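Putative lipoprotein (Bacteroides ovatus, PDB 3OQQ) is of unknown function but binds calcium ions and is probably an extracellular lipoprotein, rich in beta strands. Local coordinates at residues V151-L156 / D181-G186. Residues are numbered along the deposited sequence; the frame is centred on the assembly and turned at random.
With CA (calcium ion), chain B.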
loop_
_atom_site.group_PDB
_atom_site.type_symbol
_atom_site.label_atom_id
_atom_site.label_comp_id
_atom_site.label_asym_id
_atom_site.label_seq_id
_atom_site.Cartn_x
_atom_site.Cartn_y
_atom_site.Cartn_z
ATOM N N VAL A 151 3.453 -1.896 11.743
ATOM C CA VAL A 151 2.107 -1.911 11.152
ATOM C C VAL A 151 1.973 -0.584 10.461
ATOM O O VAL A 151 2.126 0.461 11.100
ATOM C CB VAL A 151 0.965 -2.193 12.159
ATOM C CG1 VAL A 151 -0.398 -2.244 11.476
ATOM C CG2 VAL A 151 1.213 -3.473 12.951
ATOM N N PHE A 152 1.791 -0.615 9.147
ATOM C CA PHE A 152 1.602 0.634 8.427
ATOM C C PHE A 152 0.579 0.516 7.363
ATOM O O PHE A 152 0.518 -0.489 6.681
ATOM C CB PHE A 152 2.906 1.173 7.836
ATOM C CG PHE A 152 3.613 0.352 6.786
ATOM C CD1 PHE A 152 4.569 -0.597 7.149
ATOM C CD2 PHE A 152 3.431 0.622 5.432
ATOM C CE1 PHE A 152 5.294 -1.283 6.184
ATOM C CE2 PHE A 152 4.147 -0.083 4.465
ATOM C CZ PHE A 152 5.093 -1.014 4.854
ATOM N N GLU A 153 -0.199 1.566 7.195
ATOM C CA GLU A 153 -1.192 1.663 6.125
ATOM C C GLU A 153 -0.586 2.304 4.923
ATOM O O GLU A 153 0.254 3.196 5.040
ATOM C CB GLU A 153 -2.408 2.497 6.561
ATOM C CG GLU A 153 -2.943 2.136 7.929
ATOM C CD GLU A 153 -4.228 2.829 8.339
ATOM O OE1 GLU A 153 -4.537 3.898 7.764
ATOM O OE2 GLU A 153 -4.930 2.288 9.226
ATOM N N TYR A 154 -1.034 1.908 3.758
ATOM C CA TYR A 154 -0.520 2.561 2.566
ATOM C C TYR A 154 -1.655 2.921 1.678
ATOM O O TYR A 154 -2.712 2.292 1.725
ATOM C CB TYR A 154 0.496 1.690 1.804
ATOM C CG TYR A 154 -0.134 0.540 1.050
ATOM C CD1 TYR A 154 -0.580 0.700 -0.263
ATOM C CD2 TYR A 154 -0.303 -0.705 1.651
ATOM C CE1 TYR A 154 -1.133 -0.358 -0.972
ATOM C CE2 TYR A 154 -0.840 -1.780 0.940
ATOM C CZ TYR A 154 -1.289 -1.587 -0.356
ATOM O OH TYR A 154 -1.844 -2.620 -1.066
ATOM N N ASP A 155 -1.398 3.869 0.786
ATOM C CA ASP A 155 -2.371 4.300 -0.210
ATOM C C ASP A 155 -1.629 4.684 -1.447
ATOM O O ASP A 155 -0.753 5.541 -1.396
ATOM C CB ASP A 155 -3.198 5.491 0.306
ATOM C CG ASP A 155 -4.431 5.729 -0.536
ATOM O OD1 ASP A 155 -4.286 6.228 -1.682
ATOM O OD2 ASP A 155 -5.537 5.409 -0.063
ATOM N N LEU A 156 -1.988 4.057 -2.555
ATOM C CA LEU A 156 -1.391 4.329 -3.863
ATOM C C LEU A 156 -2.472 4.776 -4.842
ATOM O O LEU A 156 -3.510 4.132 -4.938
ATOM C CB LEU A 156 -0.666 3.079 -4.406
ATOM C CG LEU A 156 0.748 2.845 -3.910
ATOM C CD1 LEU A 156 1.111 1.364 -3.954
ATOM C CD2 LEU A 156 1.746 3.656 -4.720
ATOM N N ASP A 181 1.555 5.416 6.207
ATOM C CA ASP A 181 1.151 5.896 7.537
ATOM C C ASP A 181 1.477 4.892 8.600
ATOM O O ASP A 181 0.952 3.784 8.542
ATOM C CB ASP A 181 -0.369 6.201 7.564
ATOM C CG ASP A 181 -0.789 7.250 6.563
ATOM O OD1 ASP A 181 0.080 8.084 6.164
ATOM O OD2 ASP A 181 -1.957 7.220 6.136
ATOM N N VAL A 182 2.306 5.281 9.593
ATOM C CA VAL A 182 2.702 4.396 10.697
ATOM C C VAL A 182 1.545 4.231 11.679
ATOM O O VAL A 182 1.184 5.169 12.392
ATOM C CB VAL A 182 3.980 4.855 11.444
ATOM C CG1 VAL A 182 4.415 3.794 12.462
ATOM C CG2 VAL A 182 5.107 5.163 10.476
ATOM N N ARG A 183 1.032 3.015 11.783
ATOM C CA ARG A 183 -0.044 2.744 12.706
ATOM C C ARG A 183 0.522 2.232 14.038
ATOM O O ARG A 183 0.043 2.638 15.086
ATOM C CB ARG A 183 -1.054 1.782 12.039
ATOM C CG ARG A 183 -1.625 0.719 12.906
ATOM C CD ARG A 183 -3.122 0.652 12.853
ATOM N NE ARG A 183 -3.753 0.409 11.548
ATOM C CZ ARG A 183 -4.217 -0.771 11.137
ATOM N NH1 ARG A 183 -4.036 -1.867 11.885
ATOM N NH2 ARG A 183 -4.877 -0.867 9.983
ATOM N N ALA A 184 1.534 1.362 14.013
ATOM C CA ALA A 184 2.111 0.817 15.246
ATOM C C ALA A 184 3.505 0.267 15.006
ATOM O O ALA A 184 3.814 -0.153 13.885
ATOM C CB ALA A 184 1.215 -0.308 15.796
ATOM N N VAL A 185 4.299 0.160 16.102
ATOM C CA VAL A 185 5.625 -0.453 16.098
ATOM C C VAL A 185 5.688 -1.366 17.337
ATOM O O VAL A 185 6.004 -0.912 18.430
ATOM C CB VAL A 185 6.809 0.551 16.004
ATOM C CG1 VAL A 185 8.143 -0.183 15.878
ATOM C CG2 VAL A 185 6.631 1.521 14.836
ATOM N N GLY A 186 5.313 -2.632 17.150
ATOM C CA GLY A 186 5.300 -3.628 18.218
ATOM C C GLY A 186 6.623 -4.338 18.389
ATOM O O GLY A 186 6.665 -5.534 18.625
HETATM CA CA CA B . 5.182 -7.365 18.600
HETATM O O HOH W 1 7.073 -9.247 18.780
#
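The chain of R183 bends at chi2 and chi3, the latter (59°) placing NE, and its guanidinium turns back to E153, beside V151. In V151, CG1 stands anti to the backbone N (chi1 -178°) and meets the arginine chain, with V151 CG1 3.5 Å from R183 CG. E153 runs extended beyond CG and crosses R183 at about a right angle. The salt bridge is side-on. R183 NE and R183 NH2 each lie 3.2 Å from E153 OE2, which sits at the edge of the guanidinium, in its plane. Both donors come to the anti side of that oxygen, from opposite faces of the carboxylate, and the two planes are 90° apart. R183 NH2 also bonds to the backbone O of T392. An alanine at R183 would probably leave the buried E153 carboxylate without this charge partner and open a gap beside V151 CG1.

The backbones form a classic beta bulge. R183 and A184 both face V151, so V151 O accepts two bonds, from R183 N (2.9 Å) and A184 N (3.1 Å). V151 N returns a bond to A184 O. Beyond the bulge, E153 and D181 form a regular antiparallel hydrogen-bonded pair. The bulge puts R183 on the same face as V151, E153, D181 and A184. D181 OD1 forms a salt bridge with R300; this probably offsets the like charge of E153, whose OE1 is 4.5 Å from D181 OD2.

Past the strand, G186 O binds a calcium ion at 2.4 Å, with D146, N148, D149 and E397 completing the protein ligands. The contact joins the two arms of the antiparallel hairpin of strands 150-161 and 173-184. Strand 122-131 flanks the first arm and strand 298-307 the second. On the other face, F152 and V182 both pack on L193 of strand 190-198.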